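Side-chain contacts in DUF3822 family protein (Bacteroides thetaiotaomicron VPI-5482, PDB 3HRG), which is of unknown function but has an actin-like ATPase fold, which makes nucleotide binding conceivable though unproven: residues A[75-80]-A[100-105]; A[93-98]-A[105-110]; A[172-177]-A[182-187]. One frame throughout, in Å; residues are numbered along the deposited sequence. Where two conformers were deposited one is given.

Contact 1: residues A[75-80]-A[100-105]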
loop_
_atom_site.group_PDB
_atom_site.type_symbol
_atom_site.label_atom_id
_atom_site.label_comp_id
_atom_site.label_asym_id
_atom_site.label_seq_id
_atom_site.Cartn_x
_atom_site.Cartn_y
_atom_site.Cartn_z
ATOM N N SER A 75 3.872 -3.909 2.635
ATOM C CA SER A 75 4.909 -4.947 2.567
ATOM C C SER A 75 5.237 -5.284 1.131
ATOM O O SER A 75 4.423 -5.041 0.229
ATOM C CB SER A 75 4.330 -6.202 3.239
ATOM O OG SER A 75 5.108 -7.346 3.037
ATOM N N LYS A 76 6.408 -5.867 0.898
ATOM C CA LYS A 76 6.741 -6.299 -0.466
ATOM C C LYS A 76 6.168 -7.660 -0.753
ATOM O O LYS A 76 6.259 -8.138 -1.900
ATOM C CB LYS A 76 8.261 -6.351 -0.689
ATOM C CG LYS A 76 9.019 -7.351 0.113
ATOM C CD LYS A 76 10.550 -7.143 -0.142
ATOM C CE LYS A 76 11.320 -7.525 1.055
ATOM N NZ LYS A 76 11.055 -6.521 2.141
ATOM N N ARG A 77 5.582 -8.306 0.260
ATOM C CA ARG A 77 5.114 -9.686 0.130
ATOM C C ARG A 77 3.702 -9.757 -0.408
ATOM O O ARG A 77 2.774 -10.056 0.316
ATOM C CB ARG A 77 5.264 -10.427 1.453
ATOM C CG ARG A 77 6.758 -10.533 1.873
ATOM C CD ARG A 77 6.993 -11.294 3.127
ATOM N NE ARG A 77 6.611 -12.693 2.971
ATOM C CZ ARG A 77 7.364 -13.641 2.404
ATOM N NH1 ARG A 77 8.584 -13.393 1.916
ATOM N NH2 ARG A 77 6.889 -14.867 2.323
ATOM N N PHE A 78 3.580 -9.448 -1.699
ATOM C CA PHE A 78 2.302 -9.521 -2.402
ATOM C C PHE A 78 2.587 -9.916 -3.833
ATOM O O PHE A 78 3.700 -9.726 -4.353
ATOM C CB PHE A 78 1.468 -8.217 -2.388
ATOM C CG PHE A 78 2.084 -7.078 -3.179
ATOM C CD1 PHE A 78 1.837 -6.922 -4.540
ATOM C CD2 PHE A 78 2.933 -6.206 -2.561
ATOM C CE1 PHE A 78 2.397 -5.880 -5.243
ATOM C CE2 PHE A 78 3.505 -5.156 -3.258
ATOM C CZ PHE A 78 3.252 -5.013 -4.621
ATOM N N THR A 79 1.563 -10.486 -4.459
ATOM C CA THR A 79 1.620 -10.929 -5.832
ATOM C C THR A 79 0.302 -10.598 -6.533
ATOM O O THR A 79 -0.777 -10.859 -5.996
ATOM C CB THR A 79 1.812 -12.434 -5.892
ATOM O OG1 THR A 79 3.122 -12.767 -5.439
ATOM C CG2 THR A 79 1.617 -12.949 -7.344
HETATM N N MSE A 80 0.388 -10.017 -7.722
HETATM C CA MSE A 80 -0.802 -9.679 -8.484
HETATM C C MSE A 80 -1.077 -10.743 -9.524
HETATM O O MSE A 80 -0.153 -11.197 -10.185
HETATM C CB MSE A 80 -0.633 -8.319 -9.161
HETATM C CG MSE A 80 -1.859 -7.831 -9.945
HETATM SE SE MSE A 80 -2.019 -8.467 -11.756
HETATM C CE MSE A 80 -0.515 -7.534 -12.568
ATOM N N GLN A 100 9.566 -16.503 -0.845
ATOM C CA GLN A 100 10.174 -17.555 -0.052
ATOM C C GLN A 100 9.192 -18.029 1.011
ATOM O O GLN A 100 8.479 -17.207 1.615
ATOM C CB GLN A 100 11.472 -17.042 0.601
ATOM C CG GLN A 100 12.170 -18.048 1.505
ATOM C CD GLN A 100 13.522 -17.574 2.034
ATOM O OE1 GLN A 100 13.996 -16.488 1.700
ATOM N NE2 GLN A 100 14.145 -18.398 2.865
ATOM N N LYS A 101 9.130 -19.339 1.241
ATOM C CA LYS A 101 8.247 -19.904 2.268
ATOM C C LYS A 101 8.574 -19.311 3.632
ATOM O O LYS A 101 9.718 -18.925 3.880
ATOM C CB LYS A 101 8.334 -21.443 2.334
ATOM C CG LYS A 101 7.673 -22.187 1.165
ATOM C CD LYS A 101 7.813 -23.733 1.309
ATOM N N ARG A 102 7.560 -19.237 4.494
ATOM C CA ARG A 102 7.703 -18.658 5.824
ATOM C C ARG A 102 6.638 -19.257 6.736
ATOM O O ARG A 102 5.448 -19.168 6.448
ATOM C CB ARG A 102 7.557 -17.156 5.681
ATOM C CG ARG A 102 7.739 -16.383 6.908
ATOM C CD ARG A 102 7.627 -14.922 6.632
ATOM N NE ARG A 102 8.726 -14.363 5.838
ATOM C CZ ARG A 102 8.964 -13.051 5.726
ATOM N NH1 ARG A 102 8.193 -12.151 6.324
ATOM N NH2 ARG A 102 9.996 -12.630 5.031
ATOM N N GLU A 103 7.045 -19.840 7.853
ATOM C CA GLU A 103 6.091 -20.516 8.746
ATOM C C GLU A 103 5.115 -19.595 9.503
ATOM O O GLU A 103 3.921 -19.906 9.557
ATOM C CB GLU A 103 6.848 -21.431 9.723
ATOM C CG GLU A 103 5.984 -22.441 10.529
ATOM C CD GLU A 103 5.320 -23.542 9.674
ATOM O OE1 GLU A 103 5.507 -23.594 8.432
ATOM O OE2 GLU A 103 4.610 -24.390 10.269
ATOM N N ASN A 104 5.554 -18.455 10.032
ATOM C CA ASN A 104 4.622 -17.614 10.785
ATOM C C ASN A 104 3.914 -16.607 9.878
ATOM O O ASN A 104 3.838 -15.422 10.205
ATOM C CB ASN A 104 5.332 -16.904 11.944
ATOM C CG ASN A 104 4.337 -16.386 13.010
ATOM O OD1 ASN A 104 3.623 -17.191 13.647
ATOM N ND2 ASN A 104 4.311 -15.066 13.229
ATOM N N GLU A 105 3.430 -17.071 8.718
ATOM C CA GLU A 105 2.746 -16.210 7.752
ATOM C C GLU A 105 1.426 -16.816 7.298
ATOM O O GLU A 105 1.342 -18.002 7.066
ATOM C CB GLU A 105 3.633 -15.976 6.515
ATOM C CG GLU A 105 3.030 -15.053 5.446
ATOM C CD GLU A 105 4.015 -14.731 4.346
ATOM O OE1 GLU A 105 4.602 -15.657 3.726
ATOM O OE2 GLU A 105 4.215 -13.518 4.077
#
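Two oxygens grip NH2 of Arg77: it donates to Glu105 OE1 over 2.8 Å and to the backbone O of Gln100 over 2.9 Å. Both bonds tie the residue just ahead of strand 78-82 to residues 100-105, which lead into strand 105-112. In this actin-like fold the two strands flank strand 117-124 in a small antiparallel sheet, and the contact joins them at the surface.

The salt bridge is bidentate and side-on. NE of Arg77 reaches Glu105 OE2 at 2.8 Å with an almost straight N-H...O angle of 174°, while NH2 takes OE1. Both oxygens are met on the syn side, somewhat out of the carboxylate plane, yet lie near the plane of the guanidinium. A bend at chi3 (65°) turns the end of the Arg77 chain so that this edge faces the carboxylate. The carbonyl of Gln100 points almost straight at NH2, and the three bonds together would hold the group against rotation.

The guanidinium of Arg102 lies flat over one face of that of Arg77, offset toward its rim, the centres 3.7 Å apart and the planes 15° from parallel. Arg102 NH2 is 3.5 Å from Arg77 NH1. Glu105 probably offsets part of this doubled positive charge. Arg102 NH2 and Ser75 OG each also hydrogen-bond an unidentified bound molecule, probably from the crystallisation liquor, and OE1 of Glu105 has a further donor in Tyr96 OH.

The backbone beneath Arg77 is shaped as well: Arg77 centres an inverse gamma turn, and an ST turn overlaps it, Ser75 OG accepting from Arg77 N at 3.0 Å.

Contact 2: residues A[93-98]-A[105-110]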
loop_
_atom_site.group_PDB
_atom_site.type_symbol
_atom_site.label_atom_id
_atom_site.label_comp_id
_atom_site.label_asym_id
_atom_site.label_seq_id
_atom_site.Cartn_x
_atom_site.Cartn_y
_atom_site.Cartn_z
ATOM N N LEU A 93 -0.315 -21.526 -3.368
ATOM C CA LEU A 93 0.667 -22.091 -4.315
ATOM C C LEU A 93 1.296 -20.977 -5.160
ATOM O O LEU A 93 2.511 -20.940 -5.327
ATOM C CB LEU A 93 0.051 -23.133 -5.240
ATOM C CG LEU A 93 -0.397 -24.477 -4.641
ATOM C CD1 LEU A 93 -1.031 -25.357 -5.701
ATOM C CD2 LEU A 93 0.779 -25.212 -4.023
ATOM N N LEU A 94 0.453 -20.096 -5.692
ATOM C CA LEU A 94 0.886 -18.953 -6.491
ATOM C C LEU A 94 1.808 -18.044 -5.694
ATOM O O LEU A 94 2.871 -17.609 -6.164
ATOM C CB LEU A 94 -0.331 -18.139 -6.934
ATOM C CG LEU A 94 -1.236 -18.695 -8.043
ATOM C CD1 LEU A 94 -2.611 -18.012 -8.084
ATOM C CD2 LEU A 94 -0.524 -18.573 -9.366
ATOM N N PHE A 95 1.386 -17.740 -4.473
ATOM C CA PHE A 95 2.162 -16.868 -3.608
ATOM C C PHE A 95 3.553 -17.420 -3.317
ATOM O O PHE A 95 4.563 -16.689 -3.452
ATOM C CB PHE A 95 1.376 -16.620 -2.319
ATOM C CG PHE A 95 2.019 -15.611 -1.397
ATOM C CD1 PHE A 95 1.861 -14.254 -1.622
ATOM C CD2 PHE A 95 2.787 -16.021 -0.321
ATOM C CE1 PHE A 95 2.427 -13.319 -0.756
ATOM C CE2 PHE A 95 3.369 -15.103 0.524
ATOM C CZ PHE A 95 3.180 -13.729 0.303
ATOM N N TYR A 96 3.621 -18.690 -2.930
ATOM C CA TYR A 96 4.922 -19.333 -2.617
ATOM C C TYR A 96 5.804 -19.714 -3.829
ATOM O O TYR A 96 6.944 -20.136 -3.624
ATOM C CB TYR A 96 4.785 -20.430 -1.530
ATOM C CG TYR A 96 4.399 -19.782 -0.198
ATOM C CD1 TYR A 96 5.249 -18.843 0.428
ATOM C CD2 TYR A 96 3.213 -20.088 0.428
ATOM C CE1 TYR A 96 4.904 -18.240 1.624
ATOM C CE2 TYR A 96 2.856 -19.479 1.658
ATOM C CZ TYR A 96 3.711 -18.547 2.239
ATOM O OH TYR A 96 3.394 -17.925 3.451
ATOM N N HIS A 97 5.262 -19.607 -5.045
ATOM C CA HIS A 97 6.068 -19.724 -6.265
ATOM C C HIS A 97 6.683 -18.322 -6.603
ATOM O O HIS A 97 7.481 -18.188 -7.515
ATOM C CB HIS A 97 5.303 -20.354 -7.441
ATOM C CG HIS A 97 5.311 -21.855 -7.419
ATOM N ND1 HIS A 97 6.451 -22.585 -7.684
ATOM C CD2 HIS A 97 4.325 -22.760 -7.202
ATOM C CE1 HIS A 97 6.171 -23.876 -7.595
ATOM N NE2 HIS A 97 4.886 -24.008 -7.310
ATOM N N ASN A 98 6.290 -17.284 -5.875
ATOM C CA ASN A 98 6.856 -15.933 -6.028
ATOM C C ASN A 98 7.577 -15.380 -4.801
ATOM O O ASN A 98 8.302 -14.389 -4.934
ATOM C CB ASN A 98 5.738 -14.980 -6.430
ATOM C CG ASN A 98 5.301 -15.173 -7.881
ATOM O OD1 ASN A 98 5.989 -14.746 -8.813
ATOM N ND2 ASN A 98 4.178 -15.811 -8.076
ATOM N N GLU A 105 3.430 -17.071 8.718
ATOM C CA GLU A 105 2.746 -16.210 7.752
ATOM C C GLU A 105 1.426 -16.816 7.298
ATOM O O GLU A 105 1.342 -18.002 7.066
ATOM C CB GLU A 105 3.633 -15.976 6.515
ATOM C CG GLU A 105 3.030 -15.053 5.446
ATOM C CD GLU A 105 4.015 -14.731 4.346
ATOM O OE1 GLU A 105 4.602 -15.657 3.726
ATOM O OE2 GLU A 105 4.215 -13.518 4.077
ATOM N N ILE A 106 0.410 -15.972 7.184
ATOM C CA ILE A 106 -0.902 -16.332 6.659
ATOM C C ILE A 106 -1.028 -15.657 5.274
ATOM O O ILE A 106 -0.630 -14.495 5.113
ATOM C CB ILE A 106 -2.029 -15.860 7.601
ATOM C CG1 ILE A 106 -2.033 -16.702 8.872
ATOM C CG2 ILE A 106 -3.395 -15.966 6.953
ATOM C CD1 ILE A 106 -3.094 -16.231 9.852
ATOM N N VAL A 107 -1.570 -16.367 4.295
ATOM C CA VAL A 107 -1.791 -15.811 2.959
ATOM C C VAL A 107 -3.275 -15.439 2.798
ATOM O O VAL A 107 -4.150 -16.268 3.032
ATOM C CB VAL A 107 -1.356 -16.775 1.881
ATOM C CG1 VAL A 107 -1.686 -16.180 0.485
ATOM C CG2 VAL A 107 0.157 -17.094 2.019
HETATM N N MSE A 108 -3.533 -14.185 2.413
HETATM C CA MSE A 108 -4.868 -13.647 2.198
HETATM C C MSE A 108 -4.922 -13.082 0.791
HETATM O O MSE A 108 -3.907 -13.046 0.114
HETATM C CB MSE A 108 -5.118 -12.500 3.153
HETATM C CG MSE A 108 -4.674 -12.759 4.567
HETATM SE SE MSE A 108 -5.327 -11.390 5.730
HETATM C CE MSE A 108 -7.231 -11.883 5.634
ATOM N N TYR A 109 -6.096 -12.657 0.357
ATOM C CA TYR A 109 -6.213 -12.025 -0.942
ATOM C C TYR A 109 -7.381 -11.036 -1.006
ATOM O O TYR A 109 -8.367 -11.195 -0.304
ATOM C CB TYR A 109 -6.344 -13.054 -2.063
ATOM C CG TYR A 109 -7.601 -13.836 -2.059
ATOM C CD1 TYR A 109 -8.730 -13.371 -2.725
ATOM C CD2 TYR A 109 -7.697 -15.045 -1.383
ATOM C CE1 TYR A 109 -9.926 -14.093 -2.714
ATOM C CE2 TYR A 109 -8.861 -15.778 -1.397
ATOM C CZ TYR A 109 -9.976 -15.283 -2.058
ATOM O OH TYR A 109 -11.151 -16.001 -2.066
ATOM N N ASN A 110 -7.219 -10.021 -1.851
ATOM C CA ASN A 110 -8.238 -9.057 -2.163
ATOM C C ASN A 110 -8.572 -9.107 -3.654
ATOM O O ASN A 110 -7.678 -9.004 -4.485
ATOM C CB ASN A 110 -7.760 -7.646 -1.936
ATOM C CG ASN A 110 -7.303 -7.371 -0.513
ATOM O OD1 ASN A 110 -6.322 -6.649 -0.339
ATOM N ND2 ASN A 110 -7.996 -7.910 0.494
HETATM O O HOH W 1 2.887 -19.918 5.293
#
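Tyr96 and Glu105 meet through a short hydrogen bond, Tyr96 OH donating to Glu105 OE1 at 2.6 Å. The phenol approaches on the anti side of OE1, 26° out of the carboxylate plane, the syn side of that oxygen being taken by Arg77 NH2. Water 1 bridges the same pair, donating to Tyr96 OH at 2.8 Å and to the backbone O of Glu105 at 3.0 Å, so the hydroxyl has two partners, the carboxylate and the water.

Consecutive residues Phe95 and Tyr96 both bring rings to the strand because their first torsions differ: CG of Phe95 is anti to its own nitrogen (chi1 -174°), whereas that of Tyr96 is anti to its carbonyl carbon (chi1 -67°). The rings also meet each other, Phe95 CD2 sitting over the centre of the Tyr96 ring. The edge of the Phe95 ring then presents CE2 to Glu105 OE1 at 3.5 Å. Val107 sends one methyl, CG2, to both rings, 3.7 Å from Phe95 CD2 and 3.6 Å from Tyr96 CE2.

Replacing Glu105 by alanine removes the carboxylate, which would probably leave Arg77 without its counter-charge, held by Gln100 O and the stack on Arg102, and let the Tyr96 hydroxyl turn more freely.

Val107 and Leu94 also touch Ile120 of the middle strand, 117-124. The arrangement is thus that of a short helix, 91-96, laid over one face of a three-stranded antiparallel sheet, within the actin-like fold.

Contact 3: residues A[172-177]-A[182-187]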
loop_
_atom_site.group_PDB
_atom_site.type_symbol
_atom_site.label_atom_id
_atom_site.label_comp_id
_atom_site.label_asym_id
_atom_site.label_seq_id
_atom_site.Cartn_x
_atom_site.Cartn_y
_atom_site.Cartn_z
ATOM N N ILE A 172 10.540 -0.363 -2.927
ATOM C CA ILE A 172 9.813 0.490 -3.864
ATOM C C ILE A 172 8.690 -0.395 -4.468
ATOM O O ILE A 172 8.949 -1.542 -4.865
ATOM C CB ILE A 172 10.761 1.113 -4.897
ATOM C CG1 ILE A 172 10.073 2.261 -5.647
ATOM C CG2 ILE A 172 11.379 0.009 -5.829
ATOM C CD1 ILE A 172 11.047 3.175 -6.390
ATOM N N ASP A 173 7.451 0.089 -4.399
ATOM C CA ASP A 173 6.266 -0.595 -4.927
ATOM C C ASP A 173 5.962 0.091 -6.249
ATOM O O ASP A 173 5.831 1.333 -6.285
ATOM C CB ASP A 173 5.073 -0.487 -3.945
ATOM C CG ASP A 173 5.382 -1.039 -2.544
ATOM O OD1 ASP A 173 6.237 -1.933 -2.418
ATOM O OD2 ASP A 173 4.781 -0.553 -1.534
ATOM N N ILE A 174 5.916 -0.683 -7.333
ATOM C CA ILE A 174 5.726 -0.149 -8.682
ATOM C C ILE A 174 4.420 -0.656 -9.282
ATOM O O ILE A 174 4.173 -1.870 -9.300
ATOM C CB ILE A 174 6.904 -0.487 -9.585
ATOM C CG1 ILE A 174 8.215 0.029 -8.985
ATOM C CG2 ILE A 174 6.693 0.060 -11.019
ATOM C CD1 ILE A 174 9.458 -0.311 -9.791
ATOM N N TYR A 175 3.625 0.284 -9.791
ATOM C CA TYR A 175 2.294 0.031 -10.362
ATOM C C TYR A 175 2.230 0.724 -11.721
ATOM O O TYR A 175 2.302 1.963 -11.807
ATOM C CB TYR A 175 1.198 0.559 -9.453
ATOM C CG TYR A 175 1.340 0.090 -8.022
ATOM C CD1 TYR A 175 0.899 -1.171 -7.628
ATOM C CD2 TYR A 175 1.960 0.895 -7.074
ATOM C CE1 TYR A 175 1.038 -1.619 -6.290
ATOM C CE2 TYR A 175 2.079 0.480 -5.721
ATOM C CZ TYR A 175 1.639 -0.785 -5.357
ATOM O OH TYR A 175 1.795 -1.216 -4.059
ATOM N N CYS A 176 2.070 -0.062 -12.780
ATOM C CA CYS A 176 2.073 0.477 -14.144
ATOM C C CYS A 176 0.728 0.322 -14.831
ATOM O O CYS A 176 0.089 -0.722 -14.700
ATOM C CB CYS A 176 3.168 -0.197 -14.988
ATOM S SG CYS A 176 4.791 0.106 -14.333
ATOM N N PHE A 177 0.351 1.346 -15.620
ATOM C CA PHE A 177 -0.954 1.378 -16.263
ATOM C C PHE A 177 -1.002 1.901 -17.673
ATOM O O PHE A 177 -0.191 2.731 -18.065
ATOM C CB PHE A 177 -1.895 2.318 -15.481
ATOM C CG PHE A 177 -2.179 1.880 -14.093
ATOM C CD1 PHE A 177 -1.327 2.240 -13.049
ATOM C CD2 PHE A 177 -3.281 1.082 -13.819
ATOM C CE1 PHE A 177 -1.623 1.824 -11.746
ATOM C CE2 PHE A 177 -3.564 0.687 -12.540
ATOM C CZ PHE A 177 -2.746 1.041 -11.512
ATOM N N LEU A 182 -4.259 -2.223 -15.417
ATOM C CA LEU A 182 -3.053 -2.512 -14.681
ATOM C C LEU A 182 -2.191 -3.441 -15.524
ATOM O O LEU A 182 -2.651 -4.494 -15.911
ATOM C CB LEU A 182 -3.379 -3.193 -13.354
ATOM C CG LEU A 182 -2.169 -3.538 -12.468
ATOM C CD1 LEU A 182 -1.423 -2.281 -12.033
ATOM C CD2 LEU A 182 -2.611 -4.347 -11.230
ATOM N N LEU A 183 -0.973 -3.039 -15.798
ATOM C CA LEU A 183 -0.003 -3.826 -16.588
ATOM C C LEU A 183 0.967 -4.626 -15.706
ATOM O O LEU A 183 1.427 -5.705 -16.099
ATOM C CB LEU A 183 0.827 -2.885 -17.459
ATOM C CG LEU A 183 0.119 -1.965 -18.467
ATOM C CD1 LEU A 183 1.109 -0.929 -19.015
ATOM C CD2 LEU A 183 -0.569 -2.734 -19.584
ATOM N N LEU A 184 1.269 -4.093 -14.517
ATOM C CA LEU A 184 2.217 -4.692 -13.596
ATOM C C LEU A 184 2.095 -4.102 -12.211
ATOM O O LEU A 184 1.860 -2.883 -12.080
ATOM C CB LEU A 184 3.644 -4.430 -14.112
ATOM C CG LEU A 184 4.890 -4.886 -13.348
ATOM C CD1 LEU A 184 6.015 -5.252 -14.371
ATOM C CD2 LEU A 184 5.341 -3.861 -12.323
ATOM N N ALA A 185 2.243 -4.965 -11.201
ATOM C CA ALA A 185 2.300 -4.539 -9.790
ATOM C C ALA A 185 3.351 -5.401 -9.093
ATOM O O ALA A 185 3.170 -6.614 -8.979
ATOM C CB ALA A 185 0.979 -4.709 -9.127
ATOM N N ASN A 186 4.467 -4.810 -8.691
ATOM C CA ASN A 186 5.480 -5.578 -7.953
ATOM C C ASN A 186 6.270 -4.659 -7.031
ATOM O O ASN A 186 6.232 -3.435 -7.157
ATOM C CB ASN A 186 6.427 -6.365 -8.880
ATOM C CG ASN A 186 7.194 -7.457 -8.130
ATOM O OD1 ASN A 186 6.668 -8.043 -7.202
ATOM N ND2 ASN A 186 8.432 -7.710 -8.517
ATOM N N SER A 187 6.934 -5.275 -6.073
ATOM C CA SER A 187 7.726 -4.563 -5.110
ATOM C C SER A 187 9.139 -5.120 -5.122
ATOM O O SER A 187 9.320 -6.341 -5.267
ATOM C CB SER A 187 7.121 -4.694 -3.746
ATOM O OG SER A 187 7.855 -3.954 -2.789
#
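Ile174 and Asn186 form a hydrogen-bonded antiparallel pair, with Ile174 N donating to Asn186 O at 2.8 Å and Asn186 N returning a bond to Ile174 O at 3.0 Å. The strands belong to a beta hairpin and their axes approach to 4.6 Å. Cys176 N continues the ladder to Leu184 O, but Cys176 O accepts from Leu183 N at 2.8 Å, so Leu183 and Leu184 both face Cys176. This is a classic beta bulge, and the backbone of Leu183 (phi -97°, psi -31°) departs from extended values to accommodate the extra residue. Between the amide bonds lie CA-H...O contacts, such as that from Ala185 CA to Ile174 O.

The polar side-chain link is short: Ser187 OG donates to Asp173 OD1 at 2.6 Å, meeting that oxygen nearly head-on. Asp173 keeps its other oxygen, OD2, for a salt bridge with Arg168, so this buried carboxylate is satisfied at both ends.

Apolar contacts occupy the rest. CD1 of Leu182 rests over one face of the Phe177 ring, 4.0 Å from its centroid and 26° off the normal, a CH-pi contact. With CG of Leu182 trans to its backbone N, that methyl reaches the ring and also comes within 3.4 Å of Cys176 O. Ala185 CB touches Tyr175 CD1 at 3.8 Å.

Within the five-stranded mixed sheet, 181-189 is an outermost strand and 171-178 lies between it and 162-167. Helix 144-154 packs against the face carrying Tyr175, Phe177 and Leu182, Tyr175 OH also bonding Ser144 OG, and helix 193-206 meets the face of Ile174, Cys176 and Leu184.

Contacts 1 and 2 are neighbours, their centres about 6 Å apart, and share Glu105, whose carboxylate serves an arginine in one and a tyrosine in the other. Both hold parts of the same three-stranded sheet, and their segments alternate along the chain. Contact 1 lies at the surface and relies on charge; contact 2 is partly buried and mixes one polar bond with ring and methyl packing. Contact 3, buried in a separate five-stranded sheet, depends chiefly on backbone ladder bonds and apolar faces. It still touches contact 1, where Lys76 and Phe78 reach Ser187 and Met80 reaches Leu182, but does not touch contact 2.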